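Local structure of hydrolase, alpha/beta hydrolase FOLD family (Staphylococcus aureus, 2XMZ) at residues I212-Y217 with Q223-M228; K238-T243 with D256-G261. The protein probably acts as the menaquinone-pathway lyase MenH, a 2-succinyl-6-hydroxy-2,4-cyclohexadiene-1-carboxylate synthase built on the alpha/beta hydrolase fold. One frame throughout, in Å; residues are numbered along the deposited sequence.

Contact 1 of 2, residues I212-Y217 with Q223-M228; sequences ILAGEY and QIAKKM
Ile212 and Ala214, two residues apart on strand 210-215, both lower their side chains onto Ala225 of helix 219-231, within a beta-alpha-beta crossover of the alpha/beta hydrolase fold. The short axes of strand 212-215 and helix 223-228 pass 8.1 Å apart and run nearly antiparallel, at 161°, as expected where a helix doubles back over the strand that leads into it. The close spacing is consistent with the two alanines that face each other: the CA atoms of Ala214 and Ala225 lie 6.2 Å apart, and their methyl carbons meet, CB to CB, at 3.7 Å, the Ala225 methyl pointing more directly at its partner.

Ile212 fills the next place along the strand with two branches that do different work. Its CG2, placed anti to the backbone N (CG1 takes chi1 -61°), presses on Ala225 CB at 3.5 Å, slightly inside the usual van der Waals distance and a sign of tight fit. The longer branch reaches further along the helix, bringing CD1 to 4.0 Å from Met228 C. Met228 answers from the helix with a chain bent at its last torsion (chi3 -66°), so that its terminal methyl turns back to the isoleucine and the two side chains meet at a slant. No hydrogen bond links the two segments, and all four touching residues are buried.

The same layer extends beyond the pair: Ala225 also touches Cys237 of strand 235-240, and Ala214 touches Val222 one helical turn earlier. Leu213, between the two inward-facing strand residues, points to the other face of the sheet, where it meets Phe255 and Ile259 of helix 252-266. The CE methyl of Met228 rests 3.9 Å from Ile212 CG2, the same branch that presses on Ala225.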
loop_
_atom_site.group_PDB
_atom_site.type_symbol
_atom_site.label_atom_id
_atom_site.label_comp_id
_atom_site.label_asym_id
_atom_site.label_seq_id
_atom_site.Cartn_x
_atom_site.Cartn_y
_atom_site.Cartn_z
ATOM N N ILE A 212 3.050 4.956 -11.341
ATOM C CA ILE A 212 2.662 5.753 -10.175
ATOM C C ILE A 212 1.276 6.350 -10.386
ATOM O O ILE A 212 1.001 6.967 -11.425
ATOM C CB ILE A 212 3.709 6.853 -9.879
ATOM C CG1 ILE A 212 5.071 6.212 -9.572
ATOM C CG2 ILE A 212 3.227 7.760 -8.749
ATOM C CD1 ILE A 212 6.294 7.103 -9.860
ATOM N N LEU A 213 0.397 6.139 -9.407
ATOM C CA LEU A 213 -0.977 6.616 -9.481
ATOM C C LEU A 213 -1.224 7.551 -8.311
ATOM O O LEU A 213 -0.817 7.271 -7.179
ATOM C CB LEU A 213 -1.966 5.446 -9.444
ATOM C CG LEU A 213 -1.756 4.313 -10.457
ATOM C CD1 LEU A 213 -2.716 3.172 -10.219
ATOM C CD2 LEU A 213 -1.888 4.805 -11.886
ATOM N N ALA A 214 -1.882 8.668 -8.592
ATOM C CA ALA A 214 -2.349 9.575 -7.545
ATOM C C ALA A 214 -3.745 10.055 -7.938
ATOM O O ALA A 214 -4.088 10.057 -9.112
ATOM C CB ALA A 214 -1.390 10.760 -7.389
ATOM N N GLY A 215 -4.544 10.457 -6.963
ATOM C CA GLY A 215 -5.883 10.929 -7.249
ATOM C C GLY A 215 -5.860 12.430 -7.359
ATOM O O GLY A 215 -5.249 13.091 -6.544
ATOM N N GLU A 216 -6.532 12.949 -8.379
ATOM C CA GLU A 216 -6.541 14.370 -8.710
ATOM C C GLU A 216 -6.981 15.285 -7.555
ATOM O O GLU A 216 -6.404 16.356 -7.370
ATOM C CB GLU A 216 -7.388 14.556 -9.953
ATOM C CG GLU A 216 -7.989 15.911 -10.162
ATOM C CD GLU A 216 -8.620 16.003 -11.515
ATOM O OE1 GLU A 216 -7.866 16.282 -12.476
ATOM O OE2 GLU A 216 -9.850 15.780 -11.610
ATOM N N TYR A 217 -7.961 14.831 -6.760
ATOM C CA TYR A 217 -8.408 15.575 -5.572
ATOM C C TYR A 217 -7.383 15.522 -4.442
ATOM O O TYR A 217 -7.467 16.286 -3.496
ATOM C CB TYR A 217 -9.743 15.046 -5.037
ATOM C CG TYR A 217 -10.900 15.199 -5.991
ATOM C CD1 TYR A 217 -10.886 16.159 -6.995
ATOM C CD2 TYR A 217 -12.020 14.381 -5.876
ATOM C CE1 TYR A 217 -11.947 16.284 -7.876
ATOM C CE2 TYR A 217 -13.089 14.511 -6.742
ATOM C CZ TYR A 217 -13.048 15.455 -7.738
ATOM O OH TYR A 217 -14.121 15.563 -8.593
ATOM N N GLN A 223 1.389 15.846 -5.736
ATOM C CA GLN A 223 2.684 16.539 -5.773
ATOM C C GLN A 223 3.772 15.534 -5.481
ATOM O O GLN A 223 4.796 15.539 -6.119
ATOM C CB GLN A 223 2.721 17.716 -4.801
ATOM C CG GLN A 223 1.824 18.845 -5.255
ATOM C CD GLN A 223 1.529 19.850 -4.165
ATOM O OE1 GLN A 223 0.939 20.900 -4.430
ATOM N NE2 GLN A 223 1.934 19.537 -2.931
ATOM N N ILE A 224 3.508 14.622 -4.550
ATOM C CA ILE A 224 4.466 13.551 -4.237
ATOM C C ILE A 224 4.687 12.596 -5.422
ATOM O O ILE A 224 5.833 12.246 -5.745
ATOM C CB ILE A 224 4.036 12.772 -2.997
ATOM C CG1 ILE A 224 4.092 13.694 -1.760
ATOM C CG2 ILE A 224 4.928 11.522 -2.790
ATOM C CD1 ILE A 224 3.684 12.964 -0.502
ATOM N N ALA A 225 3.599 12.212 -6.079
ATOM C CA ALA A 225 3.653 11.278 -7.210
ATOM C C ALA A 225 4.489 11.845 -8.322
ATOM O O ALA A 225 5.316 11.134 -8.895
ATOM C CB ALA A 225 2.253 10.951 -7.713
ATOM N N LYS A 226 4.315 13.140 -8.601
ATOM C CA LYS A 226 5.058 13.803 -9.674
ATOM C C LYS A 226 6.552 13.830 -9.342
ATOM O O LYS A 226 7.399 13.568 -10.203
ATOM C CB LYS A 226 4.544 15.229 -9.926
ATOM C CG LYS A 226 3.182 15.300 -10.619
ATOM C CD LYS A 226 2.816 16.749 -11.017
ATOM C CE LYS A 226 1.305 16.881 -11.223
ATOM N NZ LYS A 226 0.907 18.250 -11.631
ATOM N N LYS A 227 6.863 14.120 -8.082
ATOM C CA LYS A 227 8.254 14.157 -7.636
ATOM C C LYS A 227 8.912 12.778 -7.722
ATOM O O LYS A 227 10.011 12.675 -8.229
ATOM C CB LYS A 227 8.356 14.692 -6.221
ATOM C CG LYS A 227 8.241 16.186 -6.101
ATOM C CD LYS A 227 8.377 16.502 -4.624
ATOM C CE LYS A 227 7.608 17.730 -4.224
ATOM N NZ LYS A 227 7.721 17.959 -2.764
ATOM N N MET A 228 8.224 11.743 -7.237
ATOM C CA MET A 228 8.682 10.355 -7.372
ATOM C C MET A 228 8.944 9.988 -8.836
ATOM O O MET A 228 9.987 9.425 -9.160
ATOM C CB MET A 228 7.666 9.368 -6.777
ATOM C CG MET A 228 7.496 9.457 -5.261
ATOM S SD MET A 228 6.761 7.972 -4.620
ATOM C CE MET A 228 5.140 8.069 -5.378
#

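Contact 2 of 2, residues K238-T243 with D256-G261; sequences KLISAT and DTMILG
Strand 235-240, at one edge of the sheet, is covered on one face by the C-terminal helix 252-266 of the alpha/beta hydrolase fold, and within these segments Met258 supplies the whole helix side of the contact. It lies across from two strand residues, Lys238 and Ile240, whose CB atoms both face the helix. The nearest CA pair, Lys238 and Met258, is 8.3 Å apart, so long side chains must bridge the gap.

Met258 is bent at both outer torsions (chi2 -55°, chi3 88°), which divides its contacts between two atoms. Its CG meets Ile240 CD1 at 3.8 Å, the two chains running past each other in opposite directions. Its SD lies 3.6 Å from Lys238 CD, where the aliphatic part of the lysine crosses the thioether at a slant. The lysine thus takes part through its methylenes, at the partly exposed margin, whereas Ile240 is buried. No hydrogen bond joins the segments.

From Ile240 to Thr243 the chain makes a type II beta turn, with Ala242 at positive phi. Thr243 OG1 donates to Ile240 O over 2.9 Å, approaching from above the carbonyl plane, 52° out of it. The packing of the C-terminal helix on the edge strand forms part of one of the two helix-sheet interfaces of the three-layer alpha/beta/alpha sandwich of alpha/beta hydrolases.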
loop_
_atom_site.group_PDB
_atom_site.type_symbol
_atom_site.label_atom_id
_atom_site.label_comp_id
_atom_site.label_asym_id
_atom_site.label_seq_id
_atom_site.Cartn_x
_atom_site.Cartn_y
_atom_site.Cartn_z
ATOM N N LYS A 238 0.363 8.516 -13.544
ATOM C CA LYS A 238 -0.983 8.758 -14.030
ATOM C C LYS A 238 -1.845 9.338 -12.940
ATOM O O LYS A 238 -1.986 8.758 -11.851
ATOM C CB LYS A 238 -1.623 7.487 -14.612
ATOM C CG LYS A 238 -0.808 6.900 -15.756
ATOM C CD LYS A 238 -1.616 6.724 -17.021
ATOM C CE LYS A 238 -0.712 6.346 -18.202
ATOM N NZ LYS A 238 0.035 5.073 -17.946
ATOM N N LEU A 239 -2.399 10.494 -13.251
ATOM C CA LEU A 239 -3.343 11.197 -12.405
ATOM C C LEU A 239 -4.738 10.694 -12.719
ATOM O O LEU A 239 -5.151 10.699 -13.874
ATOM C CB LEU A 239 -3.284 12.693 -12.707
ATOM C CG LEU A 239 -2.378 13.496 -11.789
ATOM C CD1 LEU A 239 -2.037 14.882 -12.350
ATOM C CD2 LEU A 239 -3.101 13.613 -10.461
ATOM N N ILE A 240 -5.464 10.273 -11.693
ATOM C CA ILE A 240 -6.794 9.739 -11.903
ATOM C C ILE A 240 -7.828 10.802 -11.553
ATOM O O ILE A 240 -7.945 11.204 -10.389
ATOM C CB ILE A 240 -7.031 8.404 -11.129
ATOM C CG1 ILE A 240 -5.817 7.449 -11.275
ATOM C CG2 ILE A 240 -8.339 7.745 -11.575
ATOM C CD1 ILE A 240 -5.519 6.983 -12.703
ATOM N N SER A 241 -8.548 11.252 -12.585
ATOM C CA SER A 241 -9.592 12.273 -12.478
ATOM C C SER A 241 -10.587 11.999 -11.370
ATOM O O SER A 241 -10.997 10.870 -11.169
ATOM C CB SER A 241 -10.385 12.339 -13.786
ATOM O OG SER A 241 -9.545 12.695 -14.862
ATOM N N ALA A 242 -10.997 13.056 -10.683
ATOM C CA ALA A 242 -12.159 13.016 -9.791
ATOM C C ALA A 242 -12.090 11.966 -8.683
ATOM O O ALA A 242 -13.125 11.509 -8.207
ATOM C CB ALA A 242 -13.474 12.882 -10.616
ATOM N N THR A 243 -10.875 11.583 -8.279
ATOM C CA THR A 243 -10.690 10.682 -7.141
ATOM C C THR A 243 -9.754 11.278 -6.105
ATOM O O THR A 243 -8.907 12.096 -6.431
ATOM C CB THR A 243 -10.126 9.277 -7.537
ATOM O OG1 THR A 243 -8.910 9.434 -8.276
ATOM C CG2 THR A 243 -11.133 8.494 -8.360
ATOM N N ASP A 256 -8.394 -0.380 -12.405
ATOM C CA ASP A 256 -8.135 -1.677 -13.041
ATOM C C ASP A 256 -7.565 -1.552 -14.458
ATOM O O ASP A 256 -6.593 -2.230 -14.810
ATOM C CB ASP A 256 -9.400 -2.535 -13.070
ATOM C CG ASP A 256 -9.775 -3.074 -11.704
ATOM O OD1 ASP A 256 -8.915 -3.046 -10.801
ATOM O OD2 ASP A 256 -10.926 -3.537 -11.548
ATOM N N THR A 257 -8.175 -0.672 -15.251
ATOM C CA THR A 257 -7.748 -0.410 -16.625
ATOM C C THR A 257 -6.298 0.075 -16.670
ATOM O O THR A 257 -5.517 -0.405 -17.493
ATOM C CB THR A 257 -8.656 0.632 -17.283
ATOM O OG1 THR A 257 -10.007 0.165 -17.240
ATOM C CG2 THR A 257 -8.244 0.893 -18.738
ATOM N N MET A 258 -5.947 1.012 -15.780
ATOM C CA MET A 258 -4.574 1.519 -15.709
ATOM C C MET A 258 -3.571 0.418 -15.384
ATOM O O MET A 258 -2.494 0.371 -15.973
ATOM C CB MET A 258 -4.423 2.675 -14.712
ATOM C CG MET A 258 -5.089 4.011 -15.093
ATOM S SD MET A 258 -4.632 4.742 -16.686
ATOM C CE MET A 258 -5.818 3.964 -17.799
ATOM N N ILE A 259 -3.928 -0.482 -14.475
ATOM C CA ILE A 259 -3.000 -1.541 -14.058
ATOM C C ILE A 259 -2.797 -2.540 -15.201
ATOM O O ILE A 259 -1.661 -2.860 -15.563
ATOM C CB ILE A 259 -3.504 -2.292 -12.818
ATOM C CG1 ILE A 259 -3.851 -1.318 -11.682
ATOM C CG2 ILE A 259 -2.471 -3.331 -12.351
ATOM C CD1 ILE A 259 -2.681 -0.619 -11.068
ATOM N N LEU A 260 -3.910 -3.013 -15.758
ATOM C CA LEU A 260 -3.896 -3.984 -16.843
ATOM C C LEU A 260 -3.102 -3.474 -18.044
ATOM O O LEU A 260 -2.342 -4.226 -18.635
ATOM C CB LEU A 260 -5.319 -4.355 -17.256
ATOM C CG LEU A 260 -6.155 -5.199 -16.285
ATOM C CD1 LEU A 260 -7.636 -5.186 -16.712
ATOM C CD2 LEU A 260 -5.658 -6.633 -16.199
ATOM N N GLY A 261 -3.261 -2.188 -18.365
ATOM C CA GLY A 261 -2.581 -1.569 -19.502
ATOM C C GLY A 261 -1.079 -1.453 -19.284
ATOM O O GLY A 261 -0.290 -1.671 -20.217
#

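How the contacts relate
Of these elements, strand 210-215 comes first along the chain, and contact 1 closes the short loop to helix 219-231. The chain then enters strand 235-240, and contact 2 closes a longer loop, through helix 247-250, to helix 252-266. The loops are in series: neither encloses nor crosses the other. Their centres are 12 Å apart, and the two strands are parallel neighbours in the sheet, joined by a probable hydrogen bond from Lys238 N to Ile212 O at 2.7 Å. Past the strand ends, Tyr217 N probably bonds Thr243 O at 2.9 Å. Together the contacts tie helices 219-231 and 252-266 to opposite faces of one sheet edge.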